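Aspartokinase (Arabidopsis thaliana, PDB 2CDQ) phosphorylates L-aspartate with ATP to give 4-phospho-L-aspartate, the first step in making lysine, threonine, methionine and isoleucine. Local coordinates at residues L246-G257 with I304-P314. Numbering follows the deposited sequence.
Sequences LKEIQVWKDVDG and IPVRVKNSYNP
Strands 248-253 and 306-310 run parallel, I249 beside V306 and K253 beside N310. The short axes run 4.5 Å apart at 28°. The amides of I249, V251 and K253 bond to the carbonyls of P305, R307 and K309, and those of R307, K309 and S311 return to the carbonyls of I249, V251 and K253. K253 O is gripped twice, since S311 OG also donates to it from above the carbonyl plane.

On one face, R307 and E248 form a salt bridge; NE gives OE1 a fairly straight bond (2.8 Å), within the guanidinium plane and on the syn lone pair. E248 OE2 takes Q250 NE2, so both carboxylate oxygens are held. K309 runs alongside W252 and lays its CB over the six-membered ring, 3.6 Å from the centroid, a CH-pi contact. CD touches CZ2 and CH2; a bend at chi3 (87°) then turns the chain end, and NZ bonds to P314 O. On the other face, I249 CB lies 4.1 Å from V306 CG2. At the end of the strands, D256 OD1 takes N310 ND2 (2.7 Å) and N313 ND2 (3.0 Å) from opposite faces of its carboxylate, tying this loop to the 310-313 type I turn.

In the mixed sheet of the amino acid kinase domain, strand 29-33, with the probable ATP-binding K32, flanks 248-253. Strand 319-322 runs antiparallel along 306-310. From helix 41-53, L50 packs on W252 and P314, and R43 salt-bridges D254.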
loop_
_atom_site.group_PDB
_atom_site.type_symbol
_atom_site.label_atom_id
_atom_site.label_comp_id
_atom_site.label_asym_id
_atom_site.label_seq_id
_atom_site.Cartn_x
_atom_site.Cartn_y
_atom_site.Cartn_z
ATOM N N LEU A 246 -32.684 -15.471 14.446
ATOM C CA LEU A 246 -33.640 -14.399 14.729
ATOM C C LEU A 246 -33.861 -13.473 13.526
ATOM O O LEU A 246 -33.116 -13.535 12.542
ATOM C CB LEU A 246 -33.192 -13.612 15.960
ATOM C CG LEU A 246 -32.863 -14.455 17.199
ATOM C CD1 LEU A 246 -32.193 -13.620 18.271
ATOM C CD2 LEU A 246 -34.108 -15.121 17.753
ATOM N N LYS A 247 -34.894 -12.632 13.607
ATOM C CA LYS A 247 -35.252 -11.721 12.510
ATOM C C LYS A 247 -34.209 -10.624 12.303
ATOM O O LYS A 247 -33.850 -10.320 11.163
ATOM C CB LYS A 247 -36.620 -11.070 12.744
ATOM C CG LYS A 247 -37.745 -11.997 13.214
ATOM C CD LYS A 247 -39.008 -11.182 13.545
ATOM C CE LYS A 247 -38.724 -10.068 14.572
ATOM N NZ LYS A 247 -39.708 -8.948 14.508
ATOM N N GLU A 248 -33.746 -10.023 13.403
ATOM C CA GLU A 248 -32.690 -8.997 13.361
ATOM C C GLU A 248 -31.840 -8.922 14.634
ATOM O O GLU A 248 -32.259 -9.360 15.707
ATOM C CB GLU A 248 -33.257 -7.607 13.010
ATOM C CG GLU A 248 -34.062 -6.925 14.110
ATOM C CD GLU A 248 -34.404 -5.472 13.787
ATOM O OE1 GLU A 248 -34.346 -5.068 12.606
ATOM O OE2 GLU A 248 -34.741 -4.728 14.728
ATOM N N ILE A 249 -30.638 -8.365 14.488
ATOM C CA ILE A 249 -29.759 -8.061 15.617
ATOM C C ILE A 249 -29.715 -6.547 15.790
ATOM O O ILE A 249 -29.430 -5.820 14.842
ATOM C CB ILE A 249 -28.334 -8.632 15.407
ATOM C CG1 ILE A 249 -28.393 -10.153 15.228
ATOM C CG2 ILE A 249 -27.421 -8.278 16.582
ATOM C CD1 ILE A 249 -27.388 -10.700 14.234
ATOM N N GLN A 250 -30.024 -6.084 16.999
ATOM C CA GLN A 250 -30.099 -4.657 17.298
ATOM C C GLN A 250 -28.913 -4.205 18.128
ATOM O O GLN A 250 -28.582 -4.828 19.131
ATOM C CB GLN A 250 -31.387 -4.339 18.057
ATOM C CG GLN A 250 -32.659 -4.407 17.222
ATOM C CD GLN A 250 -33.911 -4.036 18.010
ATOM O OE1 GLN A 250 -33.836 -3.605 19.171
ATOM N NE2 GLN A 250 -35.072 -4.203 17.378
ATOM N N VAL A 251 -28.275 -3.121 17.706
ATOM C CA VAL A 251 -27.182 -2.516 18.467
ATOM C C VAL A 251 -27.624 -1.124 18.910
ATOM O O VAL A 251 -27.983 -0.284 18.083
ATOM C CB VAL A 251 -25.868 -2.468 17.638
ATOM C CG1 VAL A 251 -24.853 -1.512 18.243
ATOM C CG2 VAL A 251 -25.269 -3.861 17.513
ATOM N N TRP A 252 -27.611 -0.890 20.218
ATOM C CA TRP A 252 -28.112 0.367 20.772
ATOM C C TRP A 252 -27.040 1.442 21.013
ATOM O O TRP A 252 -25.936 1.153 21.484
ATOM C CB TRP A 252 -28.936 0.097 22.032
ATOM C CG TRP A 252 -30.248 -0.581 21.723
ATOM C CD1 TRP A 252 -30.467 -1.923 21.578
ATOM C CD2 TRP A 252 -31.512 0.056 21.503
ATOM N NE1 TRP A 252 -31.788 -2.159 21.283
ATOM C CE2 TRP A 252 -32.450 -0.962 21.231
ATOM C CE3 TRP A 252 -31.942 1.387 21.509
ATOM C CZ2 TRP A 252 -33.794 -0.687 20.967
ATOM C CZ3 TRP A 252 -33.279 1.657 21.247
ATOM C CH2 TRP A 252 -34.188 0.625 20.980
ATOM N N LYS A 253 -27.391 2.677 20.656
ATOM C CA LYS A 253 -26.536 3.853 20.825
ATOM C C LYS A 253 -27.352 5.044 21.343
ATOM O O LYS A 253 -28.567 4.937 21.517
ATOM C CB LYS A 253 -25.860 4.220 19.498
ATOM C CG LYS A 253 -24.703 3.311 19.087
ATOM C CD LYS A 253 -23.760 4.018 18.124
ATOM C CE LYS A 253 -22.794 4.944 18.864
ATOM N NZ LYS A 253 -22.011 5.806 17.930
ATOM N N ASP A 254 -26.685 6.177 21.578
ATOM C CA ASP A 254 -27.349 7.386 22.082
ATOM C C ASP A 254 -27.719 8.410 20.999
ATOM O O ASP A 254 -28.247 9.485 21.304
ATOM C CB ASP A 254 -26.494 8.046 23.162
ATOM C CG ASP A 254 -26.450 7.236 24.442
ATOM O OD1 ASP A 254 -27.453 6.562 24.766
ATOM O OD2 ASP A 254 -25.409 7.276 25.132
ATOM N N VAL A 255 -27.453 8.061 19.741
ATOM C CA VAL A 255 -27.757 8.912 18.587
ATOM C C VAL A 255 -28.556 8.127 17.545
ATOM O O VAL A 255 -28.705 6.911 17.665
ATOM C CB VAL A 255 -26.475 9.451 17.943
ATOM C CG1 VAL A 255 -25.798 10.468 18.859
ATOM C CG2 VAL A 255 -25.535 8.306 17.607
ATOM N N ASP A 256 -29.060 8.809 16.518
ATOM C CA ASP A 256 -29.926 8.160 15.523
ATOM C C ASP A 256 -29.165 7.299 14.486
ATOM O O ASP A 256 -29.136 7.606 13.285
ATOM C CB ASP A 256 -30.858 9.188 14.847
ATOM C CG ASP A 256 -31.857 9.832 15.825
ATOM O OD1 ASP A 256 -32.364 9.138 16.730
ATOM O OD2 ASP A 256 -32.150 11.037 15.676
ATOM N N GLY A 257 -28.556 6.217 14.968
ATOM C CA GLY A 257 -27.867 5.247 14.115
ATOM C C GLY A 257 -26.454 5.640 13.723
ATOM O O GLY A 257 -25.667 6.112 14.553
ATOM N N ILE A 304 -28.779 -12.146 8.489
ATOM C CA ILE A 304 -29.643 -11.455 9.441
ATOM C C ILE A 304 -29.257 -9.976 9.460
ATOM O O ILE A 304 -28.103 -9.641 9.761
ATOM C CB ILE A 304 -29.460 -12.014 10.869
ATOM C CG1 ILE A 304 -29.498 -13.543 10.871
ATOM C CG2 ILE A 304 -30.502 -11.440 11.818
ATOM C CD1 ILE A 304 -28.782 -14.157 12.045
ATOM N N PRO A 305 -30.216 -9.084 9.138
ATOM C CA PRO A 305 -29.949 -7.641 9.164
ATOM C C PRO A 305 -29.558 -7.152 10.557
ATOM O O PRO A 305 -30.082 -7.652 11.557
ATOM C CB PRO A 305 -31.288 -7.021 8.738
ATOM C CG PRO A 305 -32.313 -8.088 8.974
ATOM C CD PRO A 305 -31.602 -9.381 8.732
ATOM N N VAL A 306 -28.624 -6.206 10.613
ATOM C CA VAL A 306 -28.231 -5.569 11.874
ATOM C C VAL A 306 -28.826 -4.163 11.914
ATOM O O VAL A 306 -28.781 -3.437 10.918
ATOM C CB VAL A 306 -26.687 -5.561 12.066
ATOM C CG1 VAL A 306 -26.269 -4.648 13.208
ATOM C CG2 VAL A 306 -26.180 -6.974 12.322
ATOM N N ARG A 307 -29.412 -3.801 13.053
ATOM C CA ARG A 307 -30.017 -2.480 13.226
ATOM C C ARG A 307 -29.337 -1.676 14.332
ATOM O O ARG A 307 -29.104 -2.187 15.433
ATOM C CB ARG A 307 -31.516 -2.598 13.512
ATOM C CG ARG A 307 -32.261 -1.267 13.444
ATOM C CD ARG A 307 -33.737 -1.447 13.738
ATOM N NE ARG A 307 -34.393 -2.282 12.736
ATOM C CZ ARG A 307 -34.951 -1.815 11.625
ATOM N NH1 ARG A 307 -34.943 -0.510 11.362
ATOM N NH2 ARG A 307 -35.517 -2.657 10.772
ATOM N N VAL A 308 -29.026 -0.419 14.032
ATOM C CA VAL A 308 -28.439 0.471 15.022
ATOM C C VAL A 308 -29.494 1.487 15.444
ATOM O O VAL A 308 -29.967 2.282 14.625
ATOM C CB VAL A 308 -27.154 1.151 14.504
ATOM C CG1 VAL A 308 -26.503 1.960 15.602
ATOM C CG2 VAL A 308 -26.176 0.110 13.988
ATOM N N LYS A 309 -29.864 1.438 16.727
ATOM C CA LYS A 309 -30.982 2.217 17.264
ATOM C C LYS A 309 -30.575 3.244 18.317
ATOM O O LYS A 309 -29.522 3.127 18.959
ATOM C CB LYS A 309 -32.052 1.292 17.848
ATOM C CG LYS A 309 -32.700 0.371 16.833
ATOM C CD LYS A 309 -34.002 -0.213 17.341
ATOM C CE LYS A 309 -35.175 0.709 17.051
ATOM N NZ LYS A 309 -36.475 0.046 17.356
ATOM N N ASN A 310 -31.436 4.242 18.493
ATOM C CA ASN A 310 -31.233 5.304 19.467
ATOM C C ASN A 310 -32.080 5.066 20.717
ATOM O O ASN A 310 -33.306 5.030 20.642
ATOM C CB ASN A 310 -31.591 6.654 18.835
ATOM C CG ASN A 310 -31.200 7.834 19.702
ATOM O OD1 ASN A 310 -30.511 7.682 20.709
ATOM N ND2 ASN A 310 -31.637 9.023 19.309
ATOM N N SER A 311 -31.426 4.902 21.864
ATOM C CA SER A 311 -32.149 4.652 23.109
ATOM C C SER A 311 -33.017 5.845 23.503
ATOM O O SER A 311 -34.009 5.687 24.210
ATOM C CB SER A 311 -31.220 4.206 24.251
ATOM O OG SER A 311 -29.969 4.871 24.226
ATOM N N TYR A 312 -32.654 7.029 23.018
ATOM C CA TYR A 312 -33.451 8.228 23.256
ATOM C C TYR A 312 -34.534 8.431 22.197
ATOM O O TYR A 312 -35.285 9.408 22.247
ATOM C CB TYR A 312 -32.554 9.464 23.342
ATOM C CG TYR A 312 -31.696 9.499 24.578
ATOM C CD1 TYR A 312 -30.331 9.260 24.501
ATOM C CD2 TYR A 312 -32.249 9.763 25.831
ATOM C CE1 TYR A 312 -29.529 9.289 25.633
ATOM C CE2 TYR A 312 -31.457 9.791 26.976
ATOM C CZ TYR A 312 -30.095 9.556 26.868
ATOM O OH TYR A 312 -29.292 9.585 27.989
ATOM N N ASN A 313 -34.620 7.499 21.250
ATOM C CA ASN A 313 -35.558 7.606 20.135
ATOM C C ASN A 313 -35.939 6.210 19.626
ATOM O O ASN A 313 -35.732 5.887 18.454
ATOM C CB ASN A 313 -34.922 8.459 19.029
ATOM C CG ASN A 313 -35.894 8.831 17.931
ATOM O OD1 ASN A 313 -37.106 8.686 18.077
ATOM N ND2 ASN A 313 -35.358 9.318 16.817
ATOM N N PRO A 314 -36.524 5.382 20.508
ATOM C CA PRO A 314 -36.566 3.938 20.275
ATOM C C PRO A 314 -37.549 3.490 19.196
ATOM O O PRO A 314 -37.400 2.403 18.642
ATOM C CB PRO A 314 -36.984 3.381 21.634
ATOM C CG PRO A 314 -37.753 4.466 22.269
ATOM C CD PRO A 314 -37.209 5.763 21.754
#